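Side-chain contacts in purine nucleoside phosphorylase YlmD (PDB 6T1B), which splits adenosine, inosine and S-methyl-5'-thioadenosine with phosphate into free base and ribose 1-phosphate sugars, deaminates adenosine as well, and binds two zinc ions: residues G27-H32 against R61-W66; P134-V139 against E165-S170; H156-W161 against L225-A230; F252-D257 against T261-A266. One frame throughout, in Å; residues are numbered along the deposited sequence.

Contact 1: G27-H32 against R61-W66; sequences GLTTKH and RRLAEW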
# COMPACT_ATOMS: atom_id res chain seq x y z
N GLY A 27 -1.34 6.89 6.27
CA GLY A 27 -2.56 7.21 5.57
C GLY A 27 -2.46 6.89 4.10
O GLY A 27 -1.49 6.29 3.62
N LEU A 28 -3.50 7.32 3.39
CA LEU A 28 -3.60 7.17 1.94
C LEU A 28 -4.25 8.44 1.41
O LEU A 28 -5.26 8.91 1.95
CB LEU A 28 -4.47 5.98 1.57
CG LEU A 28 -4.66 5.67 0.08
CD1 LEU A 28 -3.43 5.02 -0.52
CD2 LEU A 28 -5.85 4.77 -0.16
N THR A 29 -3.66 9.01 0.36
CA THR A 29 -4.25 10.23 -0.20
C THR A 29 -5.52 9.91 -0.98
O THR A 29 -5.74 8.77 -1.39
CB THR A 29 -3.25 10.96 -1.12
OG1 THR A 29 -2.83 10.11 -2.19
CG2 THR A 29 -2.04 11.41 -0.35
N THR A 30 -6.36 10.94 -1.19
CA THR A 30 -7.47 10.87 -2.13
C THR A 30 -7.07 11.66 -3.37
O THR A 30 -6.00 12.25 -3.45
CB THR A 30 -8.76 11.45 -1.56
OG1 THR A 30 -8.60 12.87 -1.52
CG2 THR A 30 -9.06 10.85 -0.21
N LYS A 31 -7.97 11.72 -4.34
CA LYS A 31 -7.59 12.27 -5.63
C LYS A 31 -7.66 13.78 -5.68
O LYS A 31 -7.32 14.37 -6.71
CB LYS A 31 -8.48 11.68 -6.74
CG LYS A 31 -9.88 12.07 -6.63
CD LYS A 31 -10.87 11.10 -7.30
CE LYS A 31 -10.50 10.74 -8.72
NZ LYS A 31 -11.73 10.23 -9.46
N HIS A 32 -8.14 14.45 -4.63
CA HIS A 32 -8.44 15.87 -4.69
C HIS A 32 -7.40 16.75 -4.00
O HIS A 32 -6.70 16.31 -3.08
CB HIS A 32 -9.81 16.10 -4.09
CG HIS A 32 -10.88 15.40 -4.85
ND1 HIS A 32 -11.19 15.72 -6.15
CD2 HIS A 32 -11.65 14.34 -4.51
CE1 HIS A 32 -12.15 14.91 -6.57
NE2 HIS A 32 -12.45 14.08 -5.60
N ARG A 61 4.72 17.77 -2.84
CA ARG A 61 5.02 18.85 -1.91
C ARG A 61 3.78 19.26 -1.12
O ARG A 61 3.89 19.63 0.06
CB ARG A 61 5.60 20.06 -2.65
CG ARG A 61 6.99 19.78 -3.22
CD ARG A 61 7.74 21.03 -3.58
NE ARG A 61 9.16 20.74 -3.80
CZ ARG A 61 10.03 20.40 -2.85
NH1 ARG A 61 11.30 20.17 -3.18
NH2 ARG A 61 9.65 20.28 -1.59
N ARG A 62 2.61 19.20 -1.74
CA ARG A 62 1.38 19.57 -1.04
C ARG A 62 1.09 18.59 0.09
O ARG A 62 0.82 19.00 1.23
CB ARG A 62 0.23 19.63 -2.04
CG ARG A 62 -1.10 20.07 -1.45
CD ARG A 62 -1.08 21.54 -1.15
NE ARG A 62 -1.20 22.32 -2.37
CZ ARG A 62 -0.86 23.59 -2.47
NH1 ARG A 62 -1.02 24.21 -3.63
NH2 ARG A 62 -0.33 24.24 -1.44
N LEU A 63 1.19 17.29 -0.18
CA LEU A 63 1.03 16.29 0.89
C LEU A 63 2.07 16.51 1.99
O LEU A 63 1.76 16.45 3.18
CB LEU A 63 1.14 14.87 0.35
CG LEU A 63 1.08 13.79 1.44
CD1 LEU A 63 -0.26 13.84 2.19
CD2 LEU A 63 1.34 12.40 0.88
N ALA A 64 3.32 16.76 1.60
CA ALA A 64 4.36 17.04 2.59
C ALA A 64 3.96 18.19 3.51
O ALA A 64 4.23 18.14 4.71
CB ALA A 64 5.71 17.31 1.91
N GLU A 65 3.32 19.22 2.95
CA GLU A 65 2.83 20.34 3.75
C GLU A 65 1.71 19.89 4.68
O GLU A 65 1.72 20.20 5.87
CB GLU A 65 2.37 21.44 2.77
CG GLU A 65 1.53 22.58 3.34
CD GLU A 65 0.83 23.36 2.22
OE1 GLU A 65 1.35 23.38 1.09
OE2 GLU A 65 -0.25 23.94 2.47
N TRP A 66 0.75 19.12 4.16
CA TRP A 66 -0.34 18.65 5.00
C TRP A 66 0.18 17.80 6.16
O TRP A 66 -0.34 17.89 7.29
CB TRP A 66 -1.31 17.81 4.18
CG TRP A 66 -2.04 18.52 3.10
CD1 TRP A 66 -2.21 19.88 2.94
CD2 TRP A 66 -2.71 17.89 2.01
NE1 TRP A 66 -2.95 20.11 1.81
CE2 TRP A 66 -3.28 18.92 1.22
CE3 TRP A 66 -2.90 16.57 1.62
CZ2 TRP A 66 -4.00 18.65 0.06
CZ3 TRP A 66 -3.62 16.29 0.47
CH2 TRP A 66 -4.18 17.35 -0.29
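Thr29 OG1 accepts a hydrogen bond from the backbone N of Leu265 in the neighbouring strand 264-269, while its methyl meets Leu63 of helix 53-67. This is helix-on-sheet packing: strand 25-29 offers the helix one face, and Leu28, whose CB points away, lies against Pro178 and Ala266. The torsion of Thr29 (chi1 58°) sets OG1 between the backbone N and the carbonyl carbon, which turns CG2 to the helix. There the methyl lies 3.7 Å from Leu63 CD2 and 3.9 Å from Leu63 CD1, so both branches of the leucine take part. Leu63 also reaches Met45, Trp74 and Leu265, and its touch on Thr29 is one piece of a larger apolar layer. No hydrogen bond joins the two segments, and they bury 127 Å² together. Closer to the surface, Trp66 approaches the chain after the strand. Arg62 CG covers one face of its indole, 3.3 Å above the plane and offset toward the rim. Arg62 NH2 is 3.2 Å from Glu65 OE1, a salt bridge to the oxygen's syn lone pair, 20° out of the guanidinium plane. At the edge of the indole, near its plane, Trp66 CH2 stands 3.9 Å from His32 O.

Contact 2: P134-V139 against E165-S170; sequences PSAGLV and EHIAPS
A G1 beta bulge, in which Gly137 and Leu138 both face Ala133, shapes the hairpin between strands 127-133 and 138-144, and its side chains Ala136 and Leu138 pack on Ile167 and Glu165. Gly137 takes the positive phi of 70° at the bulge. In the other segment, His166 also has positive phi (60°), turning the chain as it leaves helix 153-163 and placing Ile167 against the hairpin. The ends of Leu138 and Ile167 meet head-on, CD1 of the leucine 3.4 Å from CG1 of the isoleucine, a close approach for two carbons. Ile167 CG1 is anti to its own carbonyl carbon (chi1 -57°), and the CD1 beyond it extends to 3.6 Å from Ala136 CB. The same Leu138 methyl meets Glu165 by its aliphatic root, CD1 to CB 4.0 Å. A bend at chi2 takes the Glu165 carboxylate off to Lys87, by a salt bridge, and to the Tyr111 hydroxyl. Leu138 is backed by Trp161 of the helix. With no hydrogen bond across the 140 Å² interface, the hairpin end and the loop are joined by apolar contacts of methyl and methylene groups, and the one charged residue contributes carbon here.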
# COMPACT_ATOMS: atom_id res chain seq x y z
N PRO A 134 4.87 -1.45 17.16
CA PRO A 134 5.05 -0.20 17.92
C PRO A 134 6.14 -0.27 18.96
O PRO A 134 6.86 0.71 19.17
CB PRO A 134 3.68 0.02 18.57
CG PRO A 134 2.73 -0.72 17.74
CD PRO A 134 3.47 -1.93 17.22
N SER A 135 6.26 -1.40 19.65
CA SER A 135 7.27 -1.51 20.69
C SER A 135 8.66 -1.31 20.10
O SER A 135 9.49 -0.59 20.67
CB SER A 135 7.14 -2.85 21.41
OG SER A 135 7.42 -3.94 20.54
N ALA A 136 8.91 -1.90 18.94
CA ALA A 136 10.22 -1.92 18.32
C ALA A 136 10.48 -0.76 17.39
O ALA A 136 11.57 -0.66 16.82
CB ALA A 136 10.42 -3.23 17.57
N GLY A 137 9.49 0.10 17.15
CA GLY A 137 9.71 1.22 16.27
C GLY A 137 9.88 0.86 14.81
O GLY A 137 10.51 1.61 14.06
N LEU A 138 9.27 -0.24 14.35
CA LEU A 138 9.30 -0.64 12.95
C LEU A 138 8.02 -0.22 12.27
O LEU A 138 6.92 -0.37 12.84
CB LEU A 138 9.42 -2.16 12.81
CG LEU A 138 10.83 -2.72 12.87
CD1 LEU A 138 10.85 -4.18 13.26
CD2 LEU A 138 11.48 -2.52 11.50
N VAL A 139 8.16 0.29 11.05
CA VAL A 139 7.01 0.49 10.18
C VAL A 139 7.37 -0.12 8.83
O VAL A 139 8.55 -0.12 8.43
CB VAL A 139 6.61 1.98 10.02
CG1 VAL A 139 6.12 2.55 11.35
CG2 VAL A 139 7.75 2.82 9.42
N GLU A 165 15.06 -8.82 11.92
CA GLU A 165 14.83 -7.83 12.97
C GLU A 165 14.44 -8.45 14.31
O GLU A 165 14.35 -7.72 15.31
CB GLU A 165 13.75 -6.82 12.53
CG GLU A 165 13.92 -6.31 11.09
CD GLU A 165 15.25 -5.62 10.81
OE1 GLU A 165 15.78 -4.97 11.72
OE2 GLU A 165 15.75 -5.74 9.66
N HIS A 166 14.29 -9.78 14.38
CA HIS A 166 14.03 -10.49 15.63
C HIS A 166 12.74 -10.01 16.30
O HIS A 166 12.67 -9.86 17.52
CB HIS A 166 15.25 -10.42 16.55
CG HIS A 166 16.51 -10.87 15.86
ND1 HIS A 166 17.54 -10.00 15.54
CD2 HIS A 166 16.89 -12.09 15.40
CE1 HIS A 166 18.50 -10.67 14.93
NE2 HIS A 166 18.14 -11.94 14.84
N ILE A 167 11.70 -9.81 15.49
CA ILE A 167 10.37 -9.41 15.95
C ILE A 167 9.45 -10.60 15.78
O ILE A 167 9.27 -11.09 14.65
CB ILE A 167 9.83 -8.23 15.12
CG1 ILE A 167 10.79 -7.04 15.18
CG2 ILE A 167 8.43 -7.82 15.61
CD1 ILE A 167 11.12 -6.59 16.55
N ALA A 168 8.82 -11.04 16.86
CA ALA A 168 7.82 -12.09 16.74
C ALA A 168 6.60 -11.60 15.97
O ALA A 168 6.21 -10.43 16.09
CB ALA A 168 7.36 -12.56 18.12
N PRO A 169 5.98 -12.45 15.15
CA PRO A 169 4.75 -12.02 14.46
C PRO A 169 3.67 -11.50 15.40
O PRO A 169 2.87 -10.65 14.99
CB PRO A 169 4.31 -13.29 13.72
CG PRO A 169 5.58 -14.03 13.48
CD PRO A 169 6.41 -13.79 14.72
N SER A 170 3.61 -12.01 16.63
CA SER A 170 2.64 -11.53 17.59
C SER A 170 2.83 -10.06 17.96
O SER A 170 1.93 -9.46 18.56
CB SER A 170 2.73 -12.41 18.85
OG SER A 170 4.05 -12.31 19.39

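Contact 3: H156-W161 against L225-A230; sequences HMVWLW and LQLLAA
Val158 CB faces Ala230 directly, 4.0 Å from the alanine CB, where the backbones of the two segments come nearest, with 6.7 Å between the CA atoms. From that carbon the side chain forks. With chi1 at 177°, CG1 lies anti to the backbone N and settles over the end of the other segment. It is 4.0 Å from Ala230 CB and nearer still, 3.7 Å, to Ala230 O, so this methyl touches both the side chain and the backbone carbonyl of one residue. CG2, beside the backbone N, serves the second partner and meets Leu227 CD2 at 4.0 Å, the two side chains crossing at a slant. The CA-CB bond of Leu227 does not aim at Val158; its CD2 branch closes the distance. Both helices, 153-163 and 219-229, pack on the mixed sheet that contains strand 127-133: Phe131 of that strand is touched by Met157 of one and by Leu227 of the other. Leu227 and Leu228 rest further along on Ile237 of strand 237-239, and Val158 has an additional neighbour in Val232. Pro169, in the loop after helix 153-163, also touches Val158, and its CG packs 3.6 Å from Ala230 O, so that carbonyl meets carbon from two residues. Ala230 N is held to Gln226 O at 2.9 Å.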
# COMPACT_ATOMS: atom_id res chain seq x y z
N HIS A 156 6.37 -12.27 3.31
CA HIS A 156 7.79 -11.96 3.22
C HIS A 156 8.16 -10.83 4.17
O HIS A 156 9.20 -10.90 4.83
CB HIS A 156 8.13 -11.61 1.76
CG HIS A 156 9.60 -11.46 1.48
ND1 HIS A 156 10.56 -12.29 2.02
CD2 HIS A 156 10.26 -10.60 0.67
CE1 HIS A 156 11.75 -11.92 1.58
NE2 HIS A 156 11.60 -10.89 0.76
N MET A 157 7.30 -9.82 4.30
CA MET A 157 7.58 -8.76 5.27
C MET A 157 7.68 -9.34 6.67
O MET A 157 8.62 -9.06 7.44
CB MET A 157 6.46 -7.71 5.24
CG MET A 157 6.74 -6.49 6.11
SD MET A 157 7.97 -5.33 5.46
CE MET A 157 7.03 -4.56 4.12
N VAL A 158 6.72 -10.19 7.03
CA VAL A 158 6.70 -10.80 8.36
C VAL A 158 7.97 -11.62 8.56
O VAL A 158 8.62 -11.54 9.61
CB VAL A 158 5.44 -11.66 8.53
CG1 VAL A 158 5.46 -12.37 9.88
CG2 VAL A 158 4.22 -10.80 8.43
N TRP A 159 8.33 -12.43 7.56
CA TRP A 159 9.53 -13.26 7.65
C TRP A 159 10.78 -12.41 7.86
O TRP A 159 11.67 -12.79 8.64
CB TRP A 159 9.67 -14.11 6.39
CG TRP A 159 10.83 -15.05 6.41
CD1 TRP A 159 10.88 -16.27 7.01
CD2 TRP A 159 12.11 -14.86 5.78
NE1 TRP A 159 12.11 -16.85 6.81
CE2 TRP A 159 12.88 -16.01 6.05
CE3 TRP A 159 12.67 -13.83 5.02
CZ2 TRP A 159 14.19 -16.15 5.59
CZ3 TRP A 159 13.97 -13.98 4.56
CH2 TRP A 159 14.72 -15.13 4.85
N LEU A 160 10.89 -11.29 7.15
CA LEU A 160 12.06 -10.44 7.32
C LEU A 160 12.09 -9.83 8.71
O LEU A 160 13.15 -9.77 9.34
CB LEU A 160 12.08 -9.33 6.27
CG LEU A 160 12.35 -9.79 4.83
CD1 LEU A 160 12.12 -8.65 3.84
CD2 LEU A 160 13.76 -10.31 4.70
N TRP A 161 10.94 -9.40 9.22
CA TRP A 161 10.93 -8.82 10.56
C TRP A 161 11.32 -9.86 11.60
O TRP A 161 12.03 -9.55 12.57
CB TRP A 161 9.58 -8.19 10.87
CG TRP A 161 9.35 -6.90 10.13
CD1 TRP A 161 10.01 -6.45 9.02
CD2 TRP A 161 8.39 -5.88 10.45
NE1 TRP A 161 9.51 -5.23 8.64
CE2 TRP A 161 8.53 -4.85 9.52
CE3 TRP A 161 7.45 -5.73 11.48
CZ2 TRP A 161 7.74 -3.71 9.55
CZ3 TRP A 161 6.67 -4.61 11.50
CH2 TRP A 161 6.82 -3.61 10.54
N LEU A 225 -5.33 -13.62 4.75
CA LEU A 225 -5.13 -15.04 5.01
C LEU A 225 -3.65 -15.38 5.03
O LEU A 225 -3.19 -16.19 5.85
CB LEU A 225 -5.87 -15.87 3.95
CG LEU A 225 -7.40 -15.79 4.01
CD1 LEU A 225 -7.99 -16.41 2.75
CD2 LEU A 225 -7.93 -16.49 5.22
N GLN A 226 -2.87 -14.77 4.14
CA GLN A 226 -1.42 -14.99 4.15
C GLN A 226 -0.80 -14.49 5.45
O GLN A 226 0.07 -15.15 6.01
CB GLN A 226 -0.75 -14.32 2.96
CG GLN A 226 -0.96 -15.06 1.65
CD GLN A 226 -0.21 -14.41 0.50
OE1 GLN A 226 0.64 -13.56 0.70
NE2 GLN A 226 -0.50 -14.86 -0.72
N LEU A 227 -1.21 -13.30 5.90
CA LEU A 227 -0.65 -12.74 7.13
C LEU A 227 -0.97 -13.62 8.32
O LEU A 227 -0.12 -13.83 9.19
CB LEU A 227 -1.18 -11.34 7.37
CG LEU A 227 -0.65 -10.32 6.38
CD1 LEU A 227 -1.53 -9.08 6.36
CD2 LEU A 227 0.78 -9.91 6.70
N LEU A 228 -2.21 -14.12 8.39
CA LEU A 228 -2.58 -15.05 9.45
C LEU A 228 -1.68 -16.27 9.42
O LEU A 228 -1.17 -16.71 10.45
CB LEU A 228 -4.04 -15.45 9.29
CG LEU A 228 -5.05 -14.35 9.61
CD1 LEU A 228 -6.42 -14.68 9.02
CD2 LEU A 228 -5.13 -14.14 11.12
N ALA A 229 -1.45 -16.82 8.22
CA ALA A 229 -0.61 -18.01 8.10
C ALA A 229 0.83 -17.73 8.51
O ALA A 229 1.52 -18.62 9.01
CB ALA A 229 -0.65 -18.53 6.66
N ALA A 230 1.30 -16.49 8.31
CA ALA A 230 2.65 -16.11 8.72
C ALA A 230 2.77 -15.82 10.21
O ALA A 230 3.88 -15.58 10.69
CB ALA A 230 3.11 -14.89 7.92

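Contact 4: F252-D257 against T261-A266; sequences FSHRRD and TGRMLA. With NOS (inosine), chain B.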
# COMPACT_ATOMS: atom_id res chain seq x y z
N PHE A 252 -8.51 7.33 -7.64
CA PHE A 252 -8.11 6.82 -8.93
C PHE A 252 -8.27 5.30 -8.91
O PHE A 252 -8.03 4.65 -7.89
CB PHE A 252 -6.64 7.11 -9.22
CG PHE A 252 -6.28 8.57 -9.15
CD1 PHE A 252 -5.39 9.03 -8.16
CD2 PHE A 252 -6.77 9.49 -10.06
CE1 PHE A 252 -5.05 10.39 -8.11
CE2 PHE A 252 -6.43 10.82 -9.99
CZ PHE A 252 -5.54 11.25 -9.02
N SER A 253 -8.59 4.72 -10.06
CA SER A 253 -8.72 3.28 -10.18
C SER A 253 -8.22 2.86 -11.55
O SER A 253 -8.82 3.21 -12.56
CB SER A 253 -10.17 2.83 -10.01
OG SER A 253 -10.34 1.46 -10.34
N HIS A 254 -7.14 2.08 -11.58
CA HIS A 254 -6.64 1.57 -12.86
C HIS A 254 -7.72 0.85 -13.65
O HIS A 254 -7.83 1.03 -14.87
CB HIS A 254 -5.47 0.65 -12.56
CG HIS A 254 -4.93 -0.05 -13.76
ND1 HIS A 254 -4.06 0.56 -14.64
CD2 HIS A 254 -5.14 -1.30 -14.23
CE1 HIS A 254 -3.76 -0.28 -15.61
NE2 HIS A 254 -4.40 -1.42 -15.39
N ARG A 255 -8.54 0.04 -12.98
CA ARG A 255 -9.56 -0.71 -13.69
C ARG A 255 -10.71 0.19 -14.12
O ARG A 255 -11.11 0.18 -15.29
CB ARG A 255 -10.06 -1.89 -12.87
CG ARG A 255 -11.08 -2.73 -13.63
CD ARG A 255 -11.35 -4.07 -12.98
NE ARG A 255 -10.34 -5.06 -13.35
CZ ARG A 255 -10.60 -6.28 -13.83
NH1 ARG A 255 -11.85 -6.70 -14.00
NH2 ARG A 255 -9.59 -7.08 -14.13
N ARG A 256 -11.27 0.98 -13.19
CA ARG A 256 -12.46 1.76 -13.55
C ARG A 256 -12.11 2.82 -14.58
O ARG A 256 -12.91 3.13 -15.46
CB ARG A 256 -13.03 2.45 -12.31
CG ARG A 256 -14.34 3.20 -12.53
CD ARG A 256 -14.67 4.15 -11.40
NE ARG A 256 -13.62 5.14 -11.32
CZ ARG A 256 -12.86 5.41 -10.25
NH1 ARG A 256 -13.06 4.81 -9.09
NH2 ARG A 256 -11.92 6.31 -10.37
N ASP A 257 -10.93 3.41 -14.46
CA ASP A 257 -10.48 4.50 -15.31
C ASP A 257 -9.81 3.98 -16.57
O ASP A 257 -9.20 4.77 -17.32
CB ASP A 257 -9.56 5.47 -14.56
CG ASP A 257 -10.23 6.11 -13.34
OD1 ASP A 257 -11.48 6.24 -13.33
OD2 ASP A 257 -9.51 6.52 -12.41
N THR A 261 -4.78 6.87 -15.50
CA THR A 261 -5.27 7.51 -14.29
C THR A 261 -4.08 7.84 -13.40
O THR A 261 -2.93 7.47 -13.67
CB THR A 261 -6.31 6.62 -13.59
OG1 THR A 261 -7.01 7.42 -12.62
CG2 THR A 261 -5.68 5.39 -12.97
N GLY A 262 -4.39 8.56 -12.31
CA GLY A 262 -3.39 8.93 -11.35
C GLY A 262 -3.11 7.80 -10.36
O GLY A 262 -3.60 6.67 -10.46
N ARG A 263 -2.28 8.14 -9.39
CA ARG A 263 -1.99 7.28 -8.26
C ARG A 263 -2.16 8.03 -6.95
O ARG A 263 -1.75 9.19 -6.81
CB ARG A 263 -0.55 6.77 -8.32
CG ARG A 263 -0.21 5.97 -9.55
CD ARG A 263 -0.91 4.62 -9.53
NE ARG A 263 -0.55 3.80 -10.68
CZ ARG A 263 -1.26 3.72 -11.80
NH1 ARG A 263 -2.38 4.42 -11.95
NH2 ARG A 263 -0.86 2.94 -12.80
N MET A 264 -2.78 7.34 -5.99
CA MET A 264 -2.74 7.79 -4.62
C MET A 264 -1.39 7.38 -4.01
O MET A 264 -0.73 6.47 -4.50
CB MET A 264 -3.84 7.14 -3.80
CG MET A 264 -5.27 7.48 -4.19
SD MET A 264 -5.98 6.53 -5.54
CE MET A 264 -6.20 4.92 -4.78
N LEU A 265 -1.01 8.06 -2.93
CA LEU A 265 0.18 7.67 -2.18
C LEU A 265 -0.29 7.09 -0.85
O LEU A 265 -1.05 7.74 -0.12
CB LEU A 265 1.05 8.87 -1.87
CG LEU A 265 2.48 8.58 -1.44
CD1 LEU A 265 3.30 8.20 -2.68
CD2 LEU A 265 3.07 9.73 -0.67
N ALA A 266 0.17 5.89 -0.56
CA ALA A 266 0.13 5.33 0.79
C ALA A 266 1.45 5.67 1.46
O ALA A 266 2.51 5.64 0.83
CB ALA A 266 -0.00 3.81 0.74
N9 NOS B . 3.63 3.85 -11.06
C4 NOS B . 4.42 4.12 -10.00
N3 NOS B . 5.03 3.28 -8.95
C2 NOS B . 5.88 3.88 -7.96
N1 NOS B . 6.14 5.29 -7.97
C6 NOS B . 5.59 6.15 -8.95
O6 NOS B . 5.84 7.32 -8.90
C5 NOS B . 4.68 5.47 -10.00
N7 NOS B . 4.02 5.99 -10.99
C8 NOS B . 3.39 5.03 -11.65
C5' NOS B . 1.79 0.92 -8.51
O5' NOS B . 0.45 0.61 -8.14
C4' NOS B . 1.94 0.94 -10.01
O4' NOS B . 2.03 2.32 -10.44
C1' NOS B . 3.14 2.49 -11.30
C2' NOS B . 4.10 1.34 -11.00
O2' NOS B . 4.87 1.02 -12.16
C3' NOS B . 3.16 0.21 -10.58
O3' NOS B . 2.76 -0.54 -11.74
O HOH W 1 -3.30 3.14 -14.29
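This is a mixed polar and aromatic contact within one connection, where the turn formed by Phe252 to Asp257 folds back on Thr261 to Met264 at the entry to strand 264-269, beside the inosine pocket. The polar evidence centres on Asp257 OD2, which has two donors. Thr261 OG1 gives it a 2.7 Å hydrogen bond from the anti side, and Ser253 N a 3.1 Å one from the opposite face of the carboxylate plane. Asp257 OD1 receives Arg256 NH2 in a salt bridge, and together these bonds probably fix the rotation of the carboxylate. Within the turn, Ser253 OG accepts Arg256 N at 3.0 Å, an ST motif; the same hydroxyl is bonded to Asp125. On the aromatic side, Gly262 CA sits 3.5 Å from the Phe252 ring centroid and only 7° off the ring normal, a CH-pi contact over the face. A Met-aromatic contact adds Met264 SD, set obliquely 4.9 Å from the same centroid, with the methionine bent at chi2 and chi3. Phe252 N and O are buried here without a partner. Arg263 carries the contact to the substrate: its chain bends at chi2 (-70°), and NE donates to O4' of inosine at 3.0 Å, nearly straight at 175°. On the guanidinium's other side from the sugar, Arg263 NH1 donates to Gly262 O from above the carbonyl plane. It also donates to a water that lies in the ring plane of His254 and bonds His254 ND1.

How the contacts relate
Contact 4 and contact 3 are buried, whereas contacts 1 and 2 are partly buried. Contacts 1 and 4 meet in one sheet, since strands 25-29 and 264-269 are neighbours, and Thr29 O packs against Met264 CG. Contact 3 uses helix 153-163 and contact 2 the loop that follows it. Their segments alternate along the chain, and Ile167 N is probably hydrogen-bonded to Trp161 O at 3.0 Å. The two groups stand well apart, contact 3 lying on the other side of the chain's centre from contacts 1 and 4. Chemistry follows place: contacts 2 and 3, away from the annotated sites, are apolar, contact 1 is largely so, and contact 4, at the inosine, is rich in polar bonds.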